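Local coordinates for protein PHOX (Pseudomonas fluorescens, PDB 4AMF) that probably hydrolyses phosphate monoesters as a beta-propeller alkaline phosphatase, using a cofactor of two irons and three calcium ions that grips the bound substrate analogue, at residues 288-293 and 379-384; 190-195 and 265-270; 486-491 and 530-535. All coordinates share one frame; numbering follows the deposited sequence.

Contact 1 (288-293 and 379-384). With CA (calcium ion), chain G; ACP (phosphomethylphosphonic acid adenylate ester), chain C; FEO (mu-oxo-diiron), chain I.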
# COMPACT_ATOMS: atom_id res chain seq x y z
N ASP A 288 -3.56 -3.91 7.24
CA ASP A 288 -4.45 -2.77 7.36
C ASP A 288 -5.90 -3.12 7.63
O ASP A 288 -6.76 -3.16 6.75
CB ASP A 288 -4.34 -1.81 6.20
CG ASP A 288 -5.19 -0.58 6.43
OD1 ASP A 288 -5.63 -0.36 7.56
OD2 ASP A 288 -5.46 0.12 5.47
N GLU A 289 -6.16 -3.28 8.89
CA GLU A 289 -7.52 -3.49 9.41
C GLU A 289 -7.57 -3.00 10.86
O GLU A 289 -6.61 -3.21 11.62
CB GLU A 289 -7.99 -4.93 9.27
CG GLU A 289 -9.45 -5.12 9.68
CD GLU A 289 -10.04 -6.47 9.30
OE1 GLU A 289 -9.55 -7.08 8.32
OE2 GLU A 289 -11.00 -6.91 9.98
N ARG A 290 -8.63 -2.31 11.23
CA ARG A 290 -8.76 -1.85 12.62
C ARG A 290 -8.46 -2.99 13.62
O ARG A 290 -9.04 -4.07 13.55
CB ARG A 290 -10.18 -1.36 12.91
CG ARG A 290 -10.55 -0.02 12.30
CD ARG A 290 -11.95 0.38 12.72
NE ARG A 290 -12.97 -0.29 11.91
CZ ARG A 290 -13.44 0.16 10.76
NH1 ARG A 290 -13.00 1.30 10.24
NH2 ARG A 290 -14.36 -0.53 10.11
N GLY A 291 -7.51 -2.75 14.49
CA GLY A 291 -7.15 -3.66 15.55
C GLY A 291 -6.28 -4.84 15.13
O GLY A 291 -6.11 -5.79 15.91
N GLU A 292 -5.67 -4.77 13.94
CA GLU A 292 -4.73 -5.80 13.47
C GLU A 292 -3.27 -5.37 13.74
O GLU A 292 -3.02 -4.39 14.47
CB GLU A 292 -5.04 -6.21 12.02
CG GLU A 292 -6.34 -7.00 11.91
CD GLU A 292 -6.41 -8.38 12.54
OE1 GLU A 292 -5.36 -8.94 12.97
OE2 GLU A 292 -7.54 -8.92 12.60
N PHE A 293 -2.29 -6.14 13.25
CA PHE A 293 -0.91 -6.04 13.68
C PHE A 293 0.14 -5.57 12.69
O PHE A 293 -0.15 -5.37 11.53
CB PHE A 293 -0.51 -7.40 14.26
CG PHE A 293 -1.52 -8.05 15.18
CD1 PHE A 293 -1.97 -7.40 16.32
CD2 PHE A 293 -1.95 -9.34 14.96
CE1 PHE A 293 -2.89 -8.01 17.18
CE2 PHE A 293 -2.85 -9.96 15.83
CZ PHE A 293 -3.31 -9.30 16.94
N MET A 379 -3.51 -2.69 16.64
CA MET A 379 -3.11 -1.36 16.24
C MET A 379 -4.17 -0.62 15.47
O MET A 379 -5.09 -1.20 14.90
CB MET A 379 -1.85 -1.43 15.33
CG MET A 379 -0.67 -2.19 15.93
SD MET A 379 -0.06 -1.40 17.44
CE MET A 379 0.72 0.03 16.71
N ASP A 380 -4.02 0.73 15.46
CA ASP A 380 -4.93 1.60 14.71
C ASP A 380 -4.62 1.61 13.22
O ASP A 380 -4.14 2.61 12.68
CB ASP A 380 -4.88 3.04 15.25
CG ASP A 380 -5.49 3.26 16.61
OD1 ASP A 380 -6.10 2.31 17.14
OD2 ASP A 380 -5.38 4.39 17.14
N ARG A 381 -4.92 0.51 12.53
CA ARG A 381 -4.77 0.43 11.08
C ARG A 381 -3.41 0.79 10.51
O ARG A 381 -3.22 1.86 9.93
CB ARG A 381 -5.85 1.28 10.40
CG ARG A 381 -7.24 0.72 10.56
CD ARG A 381 -8.18 1.50 9.70
NE ARG A 381 -7.82 1.31 8.29
CZ ARG A 381 -8.20 2.09 7.29
NH1 ARG A 381 -9.02 3.12 7.50
NH2 ARG A 381 -7.78 1.85 6.05
N PRO A 382 -2.43 -0.09 10.69
CA PRO A 382 -1.13 0.16 10.07
C PRO A 382 -1.26 0.21 8.55
O PRO A 382 -1.75 -0.74 7.93
CB PRO A 382 -0.23 -0.98 10.56
CG PRO A 382 -1.12 -1.94 11.28
CD PRO A 382 -2.53 -1.41 11.33
N GLU A 383 -0.79 1.30 7.95
CA GLU A 383 -0.72 1.41 6.50
C GLU A 383 0.76 1.39 6.10
O GLU A 383 1.41 0.38 6.41
CB GLU A 383 -1.60 2.53 5.94
CG GLU A 383 -3.08 2.19 6.09
CD GLU A 383 -4.03 2.94 5.17
OE1 GLU A 383 -4.34 4.09 5.50
OE2 GLU A 383 -4.40 2.42 4.09
N TRP A 384 1.30 2.38 5.41
CA TRP A 384 2.66 2.25 4.91
C TRP A 384 3.70 2.33 6.00
O TRP A 384 3.58 3.14 6.92
CB TRP A 384 2.99 3.31 3.84
CG TRP A 384 2.24 3.17 2.57
CD1 TRP A 384 0.91 2.98 2.43
CD2 TRP A 384 2.73 3.56 1.27
NE1 TRP A 384 0.55 3.10 1.11
CE2 TRP A 384 1.62 3.56 0.40
CE3 TRP A 384 3.98 3.93 0.77
CZ2 TRP A 384 1.73 3.90 -0.94
CZ3 TRP A 384 4.06 4.39 -0.52
CH2 TRP A 384 2.96 4.30 -1.38
CA CA G . -6.18 4.21 3.59
PG ACP C . -7.36 1.53 1.97
O1G ACP C . -6.79 2.97 1.62
O2G ACP C . -7.12 0.55 0.68
O3G ACP C . -6.76 1.00 3.31
PB ACP C . -9.51 3.17 3.07
O1B ACP C . -8.53 3.55 4.10
O2B ACP C . -9.90 4.15 1.95
C3B ACP C . -9.10 1.63 2.33
PA ACP C . -12.32 3.11 3.86
O1A ACP C . -12.84 2.57 2.58
O2A ACP C . -12.71 4.47 4.35
O3A ACP C . -10.78 2.94 3.97
O5' ACP C . -12.84 2.14 5.09
C5' ACP C . -12.25 2.20 6.40
C4' ACP C . -11.77 0.84 6.84
O4' ACP C . -12.91 -0.00 7.09
C3' ACP C . -10.86 0.05 5.90
O3' ACP C . -9.88 -0.66 6.66
C2' ACP C . -11.84 -0.86 5.16
O2' ACP C . -11.19 -2.03 4.68
C1' ACP C . -12.88 -1.15 6.26
N9 ACP C . -14.23 -1.41 5.78
C8 ACP C . -14.87 -0.82 4.72
N7 ACP C . -16.10 -1.24 4.53
C5 ACP C . -16.28 -2.17 5.54
C6 ACP C . -17.35 -3.04 5.86
N6 ACP C . -18.46 -3.15 5.12
N1 ACP C . -17.21 -3.85 6.93
C2 ACP C . -16.05 -3.82 7.61
N3 ACP C . -14.97 -3.07 7.39
C4 ACP C . -15.14 -2.27 6.33
FE1 FEO I . -5.12 0.07 0.16
FE2 FEO I . -4.80 0.44 3.51
O FEO I . -4.51 1.09 1.69
O HOH W 1 -4.65 2.16 -0.78
O HOH W 2 -6.54 5.87 5.14

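Contact 2 (190-195 and 265-270). With CA (calcium ion), chain F; FEO (mu-oxo-diiron), chain I; ACP (phosphomethylphosphonic acid adenylate ester), chain C.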
# COMPACT_ATOMS: atom_id res chain seq x y z
N GLU A 190 -4.08 -6.48 -0.25
CA GLU A 190 -4.67 -5.93 0.95
C GLU A 190 -6.12 -6.39 1.12
O GLU A 190 -6.35 -7.46 1.71
CB GLU A 190 -4.54 -4.42 0.97
CG GLU A 190 -5.00 -3.76 2.25
CD GLU A 190 -5.24 -2.27 2.09
OE1 GLU A 190 -5.52 -1.83 0.95
OE2 GLU A 190 -5.09 -1.53 3.09
N ASN A 191 -7.11 -5.65 0.62
CA ASN A 191 -8.52 -6.00 0.88
C ASN A 191 -9.06 -7.07 -0.08
O ASN A 191 -10.15 -6.95 -0.63
CB ASN A 191 -9.38 -4.74 0.90
CG ASN A 191 -9.09 -3.93 2.16
OD1 ASN A 191 -9.16 -4.48 3.26
ND2 ASN A 191 -8.66 -2.68 2.02
N PHE A 192 -8.31 -8.14 -0.22
CA PHE A 192 -8.66 -9.24 -1.12
C PHE A 192 -9.96 -9.97 -0.73
O PHE A 192 -10.67 -10.44 -1.60
CB PHE A 192 -7.50 -10.24 -1.20
CG PHE A 192 -7.30 -11.09 0.04
CD1 PHE A 192 -6.56 -10.62 1.11
CD2 PHE A 192 -7.87 -12.34 0.13
CE1 PHE A 192 -6.40 -11.40 2.25
CE2 PHE A 192 -7.74 -13.09 1.28
CZ PHE A 192 -7.01 -12.62 2.34
N THR A 193 -10.25 -10.07 0.57
CA THR A 193 -11.43 -10.77 1.09
C THR A 193 -12.75 -10.16 0.59
O THR A 193 -13.74 -10.88 0.45
CB THR A 193 -11.39 -10.81 2.63
OG1 THR A 193 -11.25 -9.47 3.10
CG2 THR A 193 -10.23 -11.65 3.15
N ASP A 194 -12.75 -8.84 0.30
CA ASP A 194 -13.91 -8.10 -0.21
C ASP A 194 -14.46 -8.70 -1.51
O ASP A 194 -15.65 -8.61 -1.77
CB ASP A 194 -13.48 -6.67 -0.58
CG ASP A 194 -13.10 -5.84 0.61
OD1 ASP A 194 -13.20 -6.37 1.76
OD2 ASP A 194 -12.70 -4.65 0.40
N CYS A 195 -13.59 -9.33 -2.32
CA CYS A 195 -13.92 -9.91 -3.62
C CYS A 195 -14.63 -11.24 -3.58
O CYS A 195 -15.07 -11.71 -4.63
CB CYS A 195 -12.64 -10.03 -4.43
SG CYS A 195 -11.80 -8.44 -4.65
N ARG A 265 0.14 -14.43 5.46
CA ARG A 265 -1.10 -14.03 4.80
C ARG A 265 -1.89 -13.10 5.74
O ARG A 265 -2.29 -13.50 6.85
CB ARG A 265 -1.93 -15.25 4.40
CG ARG A 265 -3.29 -14.90 3.79
CD ARG A 265 -3.95 -16.15 3.27
NE ARG A 265 -5.37 -15.98 3.05
CZ ARG A 265 -6.33 -16.19 3.96
NH1 ARG A 265 -6.02 -16.59 5.18
NH2 ARG A 265 -7.60 -15.99 3.64
N PHE A 266 -2.23 -11.95 5.22
CA PHE A 266 -3.02 -10.91 5.88
C PHE A 266 -3.33 -9.80 4.87
O PHE A 266 -3.09 -10.01 3.69
CB PHE A 266 -2.37 -10.43 7.17
CG PHE A 266 -0.92 -10.03 7.11
CD1 PHE A 266 -0.57 -8.73 6.82
CD2 PHE A 266 0.08 -10.91 7.52
CE1 PHE A 266 0.76 -8.33 6.80
CE2 PHE A 266 1.42 -10.51 7.50
CZ PHE A 266 1.75 -9.20 7.22
N LYS A 267 -3.91 -8.66 5.30
CA LYS A 267 -4.28 -7.60 4.36
C LYS A 267 -3.10 -6.64 4.31
O LYS A 267 -3.02 -5.60 4.98
CB LYS A 267 -5.63 -6.99 4.77
CG LYS A 267 -6.72 -8.05 4.92
CD LYS A 267 -8.08 -7.47 5.06
CE LYS A 267 -9.06 -8.57 5.36
NZ LYS A 267 -10.42 -8.06 5.65
N HIS A 268 -2.12 -7.09 3.54
CA HIS A 268 -0.85 -6.42 3.34
C HIS A 268 -0.96 -5.05 2.73
O HIS A 268 -1.51 -4.94 1.64
CB HIS A 268 0.07 -7.27 2.44
CG HIS A 268 0.58 -8.51 3.06
ND1 HIS A 268 1.75 -8.54 3.78
CD2 HIS A 268 0.12 -9.78 2.95
CE1 HIS A 268 1.94 -9.80 4.12
NE2 HIS A 268 1.02 -10.59 3.61
N GLU A 269 -0.43 -4.01 3.40
CA GLU A 269 -0.39 -2.67 2.83
C GLU A 269 0.88 -2.48 1.99
O GLU A 269 0.79 -2.40 0.79
CB GLU A 269 -0.47 -1.59 3.90
CG GLU A 269 -0.49 -0.18 3.31
CD GLU A 269 -1.83 0.48 3.20
OE1 GLU A 269 -2.81 -0.05 3.78
OE2 GLU A 269 -1.92 1.50 2.47
N ASN A 270 2.08 -2.44 2.61
CA ASN A 270 3.33 -2.30 1.85
C ASN A 270 4.38 -3.18 2.50
O ASN A 270 4.08 -3.92 3.45
CB ASN A 270 3.78 -0.84 1.72
CG ASN A 270 4.69 -0.33 2.79
OD1 ASN A 270 4.55 -0.72 3.95
ND2 ASN A 270 5.62 0.58 2.43
CA CA F . -3.32 2.96 1.41
FE1 FEO I . -5.12 0.07 0.16
FE2 FEO I . -4.80 0.44 3.51
O FEO I . -4.51 1.09 1.69
PG ACP C . -7.36 1.53 1.97
O1G ACP C . -6.79 2.97 1.62
O2G ACP C . -7.12 0.55 0.68
O3G ACP C . -6.76 1.00 3.31
PB ACP C . -9.51 3.17 3.07
O1B ACP C . -8.53 3.55 4.10
O2B ACP C . -9.90 4.15 1.95
C3B ACP C . -9.10 1.63 2.33
PA ACP C . -12.32 3.11 3.86
O1A ACP C . -12.84 2.57 2.58
O2A ACP C . -12.71 4.47 4.35
O3A ACP C . -10.78 2.94 3.97
O5' ACP C . -12.84 2.14 5.09
C5' ACP C . -12.25 2.20 6.40
C4' ACP C . -11.77 0.84 6.84
O4' ACP C . -12.91 -0.00 7.09
C3' ACP C . -10.86 0.05 5.90
O3' ACP C . -9.88 -0.66 6.66
C2' ACP C . -11.84 -0.86 5.16
O2' ACP C . -11.19 -2.03 4.68
C1' ACP C . -12.88 -1.15 6.26
N9 ACP C . -14.23 -1.41 5.78
C8 ACP C . -14.87 -0.82 4.72
N7 ACP C . -16.10 -1.24 4.53
C5 ACP C . -16.28 -2.17 5.54
C6 ACP C . -17.35 -3.04 5.86
N6 ACP C . -18.46 -3.15 5.12
N1 ACP C . -17.21 -3.85 6.93
C2 ACP C . -16.05 -3.82 7.61
N3 ACP C . -14.97 -3.07 7.39
C4 ACP C . -15.14 -2.27 6.33
O HOH W 3 -11.26 -6.34 3.70
O HOH W 4 -1.69 2.24 -0.49
O HOH W 5 -3.36 4.84 -0.19
O HOH W 1 -4.65 2.16 -0.78

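Contact 3 (486-491 and 530-535). With CA (calcium ion), chain G; CA (calcium ion), chain H; ACP (phosphomethylphosphonic acid adenylate ester), chain C.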
# COMPACT_ATOMS: atom_id res chain seq x y z
N TRP A 486 8.12 12.13 3.17
CA TRP A 486 6.92 12.58 2.47
C TRP A 486 5.72 11.80 3.00
O TRP A 486 5.80 10.58 3.16
CB TRP A 486 7.09 12.40 0.96
CG TRP A 486 8.23 13.19 0.39
CD1 TRP A 486 9.55 12.84 0.35
CD2 TRP A 486 8.15 14.52 -0.11
NE1 TRP A 486 10.29 13.86 -0.20
CE2 TRP A 486 9.45 14.90 -0.50
CE3 TRP A 486 7.10 15.43 -0.26
CZ2 TRP A 486 9.73 16.16 -1.04
CZ3 TRP A 486 7.39 16.69 -0.76
CH2 TRP A 486 8.67 17.02 -1.21
N ILE A 487 4.65 12.50 3.36
CA ILE A 487 3.46 11.95 4.00
C ILE A 487 2.30 12.16 3.04
O ILE A 487 2.01 13.28 2.68
CB ILE A 487 3.17 12.64 5.35
CG1 ILE A 487 4.33 12.46 6.31
CG2 ILE A 487 1.84 12.11 5.98
CD1 ILE A 487 4.31 13.47 7.44
N LEU A 488 1.60 11.07 2.68
CA LEU A 488 0.51 11.13 1.71
C LEU A 488 -0.77 10.77 2.45
O LEU A 488 -0.76 9.89 3.30
CB LEU A 488 0.81 10.15 0.57
CG LEU A 488 1.97 10.52 -0.39
CD1 LEU A 488 3.29 10.39 0.27
CD2 LEU A 488 1.91 9.59 -1.64
N THR A 489 -1.89 11.50 2.18
CA THR A 489 -3.12 11.26 2.92
C THR A 489 -4.24 10.61 2.12
O THR A 489 -4.41 10.82 0.91
CB THR A 489 -3.59 12.55 3.64
OG1 THR A 489 -4.32 13.39 2.73
CG2 THR A 489 -2.43 13.34 4.25
N ASP A 490 -5.05 9.86 2.85
CA ASP A 490 -6.24 9.19 2.41
C ASP A 490 -7.28 9.33 3.48
O ASP A 490 -7.69 8.36 4.12
CB ASP A 490 -5.96 7.70 2.12
CG ASP A 490 -7.22 6.91 1.78
OD1 ASP A 490 -8.19 7.53 1.27
OD2 ASP A 490 -7.24 5.68 2.02
N GLY A 491 -7.68 10.58 3.71
CA GLY A 491 -8.67 10.90 4.71
C GLY A 491 -9.94 11.49 4.18
O GLY A 491 -10.20 11.56 2.98
N THR A 530 -1.68 8.84 -3.25
CA THR A 530 -1.04 7.56 -2.92
C THR A 530 -0.02 7.17 -3.99
O THR A 530 -0.17 7.55 -5.15
CB THR A 530 -2.11 6.48 -2.66
OG1 THR A 530 -1.48 5.30 -2.20
CG2 THR A 530 -2.98 6.19 -3.86
N GLY A 531 1.02 6.46 -3.59
CA GLY A 531 2.08 6.13 -4.52
C GLY A 531 3.09 7.24 -4.60
O GLY A 531 2.76 8.40 -4.84
N ILE A 532 4.35 6.89 -4.36
CA ILE A 532 5.41 7.84 -4.46
C ILE A 532 6.68 7.18 -4.91
O ILE A 532 7.06 6.12 -4.42
CB ILE A 532 5.61 8.62 -3.13
CG1 ILE A 532 6.69 9.68 -3.32
CG2 ILE A 532 5.96 7.70 -1.97
CD1 ILE A 532 6.75 10.70 -2.22
N SER A 533 7.38 7.85 -5.83
CA SER A 533 8.69 7.40 -6.31
C SER A 533 9.43 8.63 -6.77
O SER A 533 8.80 9.64 -7.09
CB SER A 533 8.56 6.42 -7.47
OG SER A 533 7.85 5.25 -7.11
N PHE A 534 10.72 8.56 -6.79
CA PHE A 534 11.53 9.67 -7.24
C PHE A 534 12.38 9.24 -8.41
O PHE A 534 12.82 8.09 -8.49
CB PHE A 534 12.48 10.13 -6.11
CG PHE A 534 11.80 10.91 -5.04
CD1 PHE A 534 11.11 10.28 -4.02
CD2 PHE A 534 11.73 12.30 -5.11
CE1 PHE A 534 10.43 11.02 -3.05
CE2 PHE A 534 10.98 13.03 -4.19
CZ PHE A 534 10.35 12.38 -3.15
N SER A 535 12.69 10.19 -9.30
CA SER A 535 13.66 9.89 -10.35
C SER A 535 15.01 9.77 -9.60
O SER A 535 15.18 10.40 -8.55
CB SER A 535 13.74 11.02 -11.36
OG SER A 535 14.02 12.24 -10.69
CA CA G . -6.18 4.21 3.59
CA CA H . -8.07 4.37 0.27
PG ACP C . -7.36 1.53 1.97
O1G ACP C . -6.79 2.97 1.62
O2G ACP C . -7.12 0.55 0.68
O3G ACP C . -6.76 1.00 3.31
PB ACP C . -9.51 3.17 3.07
O1B ACP C . -8.53 3.55 4.10
O2B ACP C . -9.90 4.15 1.95
C3B ACP C . -9.10 1.63 2.33
PA ACP C . -12.32 3.11 3.86
O1A ACP C . -12.84 2.57 2.58
O2A ACP C . -12.71 4.47 4.35
O3A ACP C . -10.78 2.94 3.97
O5' ACP C . -12.84 2.14 5.09
C5' ACP C . -12.25 2.20 6.40
C4' ACP C . -11.77 0.84 6.84
O4' ACP C . -12.91 -0.00 7.09
C3' ACP C . -10.86 0.05 5.90
O3' ACP C . -9.88 -0.66 6.66
C2' ACP C . -11.84 -0.86 5.16
O2' ACP C . -11.19 -2.03 4.68
C1' ACP C . -12.88 -1.15 6.26
N9 ACP C . -14.23 -1.41 5.78
C8 ACP C . -14.87 -0.82 4.72
N7 ACP C . -16.10 -1.24 4.53
C5 ACP C . -16.28 -2.17 5.54
C6 ACP C . -17.35 -3.04 5.86
N6 ACP C . -18.46 -3.15 5.12
N1 ACP C . -17.21 -3.85 6.93
C2 ACP C . -16.05 -3.82 7.61
N3 ACP C . -14.97 -3.07 7.39
C4 ACP C . -15.14 -2.27 6.33
O HOH W 2 -6.54 5.87 5.14
O HOH W 6 -10.18 3.76 -0.95
O HOH W 7 -7.13 3.08 -1.56

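Contact 1 (288-293 and 379-384)
Arg-381 takes Asp-288 side-on in a salt bridge: NE meets OD1 at 2.8 Å and NH2 meets OD2 at 3.0 Å. Each bond uses a syn lone pair, and the two flat groups are only 4° from coplanar, the fit for which arginine and a carboxylate are suited. In Asp-288 CG lies anti to the backbone N (chi1 -175°), which swings the carboxylate across to Arg-381 and the iron. Asp-288 OD2 binds iron FE2 at 2.1 Å, and Glu-383 OE2 shares that iron. Asp-288 OD2 and Glu-383 OE2 stand 2.9 Å apart, a closeness that the shared iron probably makes tolerable; both oxygens of the longer Glu-383 further chelate a calcium ion. Arg-381 NH2 gives an almost straight hydrogen bond (175°) to O1B of the analogue at 2.7 Å, while the ribose O3' lies over a face of its guanidinium.

Backbone bonds hold the far end: Gly-291 N to Met-379 O (2.9 Å) and Met-379 N to Glu-292 O (2.8 Å). The type II turn Glu-289 to Glu-292 puts Gly-291 at positive phi, which favours glycine. Strand 394-398 packs on Met-379 and Pro-382, and helix 367-373 touches Phe-293 where strand 292-299 begins.

Contact 2 (190-195 and 265-270)
Glu-190 and Glu-269 run side by side and point the same way, ending on the mu-oxo-diiron centre at the heart of the beta-propeller. Here the loop after strand 185-189 meets the start of strand 268-275.

The metal end is tight. Glu-190 bridges both irons, OE1 to FE1 at 2.1 Å and OE2 to FE2 at 2.0 Å, its extended chain giving the reach. Glu-269 bends at chi2 (100°), which lets OE1 join FE2 while OE2 turns to a calcium ion. The carboxylate planes stand 85° apart, and Glu-190 OE2 lies 2.8 Å from Glu-269 OE1, both bound to the same iron. Behind them backbone carbonyls press on aliphatic carbons: Glu-190 CB sits 3.1 Å from His-268 O, and Lys-267 CB 3.2 Å from Glu-190 O. The Phe-192 ring is also buried. Its CZ meets Arg-265 NH2 at 3.7 Å, the nitrogen lying at the edge of the ring and the two side chains crossing at about a right angle; the guanidinium finds its main polar partner at Ile-365.

Away from the metals the packing gives way to polar contacts and one ordered water; the residues that touch are still buried, and only neighbouring Asp-194 is partly exposed. Lysine suits this passage: its extended methylenes run past the Glu-190 carbonyl. Lys-267 NZ then bonds to Thr-193 OG1 at 3.0 Å. It also bonds to Tyr-212 and forms a salt bridge to Glu-289. A methionine in place of Lys-267 is likely to leave Thr-193 OG1 without this donor and Glu-289 with one cation fewer. Asn-191 and Asp-194, the latter salt-bridged to Arg-219, reach the same ammonium through the water, which donates to both their OD1 atoms and accepts from Lys-267 NZ at 2.7 Å.

Contact 3 (486-491 and 530-535)
The strands carrying Leu-488 and Ile-532 run nearly antiparallel, 158° between their directions, with axes 7.7 Å apart at closest and no hydrogen bond between the two segments. They belong to two facing four-stranded antiparallel sheets, arranged as successive blades of the beta-propeller, and side chains fill the space between. The blade of strand 528-534 also takes in the early strand 26-33 beside late strands, the joining of chain ends known as a velcro closure.

Leu-488 and Ile-532 suit this interface because branched aliphatic groups fill space without needing polar partners. Leu-488 sends CD2 over the opposing backbone, 3.5 Å from Gly-531 O, and also touches Ile-532 CB. Gly-531 has a positive phi at which a CB would jam against the preceding carbonyl, so glycine is called for here. Ile-532 reaches across with CD1, ending 3.6 Å from Trp-486 CB.

Farther along, two aromatics meet. Phe-534 sets CZ over one face of the Trp-486 indole, 3.3 Å from NE1 and offset toward the rim. The two ring planes are inclined at 48°, and the side chains cross at about a right angle. Tryptophan fits because its broad ring also meets Phe-520 edge-to-face, while its NE1 hydrogen-bonds Asp-480.

Toward the central site the character changes. Thr-530 uses its hydroxyl on Asp-65, an iron-site residue. Asp-490, just beyond strand 485-489, leaves the apolar seam for the metals, and its CG stands anti to the backbone N (chi1 174°), carrying the carboxylate to two calcium ions. Glu-528 completes the link by binding one of these calciums from the opposing strand. A single atom, Asp-490 OD2, bridges both ions, at 2.4 Å from each.

How the contacts relate
All three contacts are buried, yet their chemistry follows their place around the propeller. Contacts 1 and 2 wrap the same iron, FE2, with acidic residues from four segments, and their backbones join where Asp-288 N probably bonds Lys-267 O; both reach one sheet. Contact 3 is instead mainly an apolar seam between two other blades, which reaches the metals at its inner end, through Asp-490. It shares a calcium ion with Glu-383 of contact 1, whereas contacts 2 and 3 do not touch. Trp-384 connects all three, packing on Glu-269 of contact 2 and on Thr-530 and Gly-531 of contact 3. The bound analogue touches every contact.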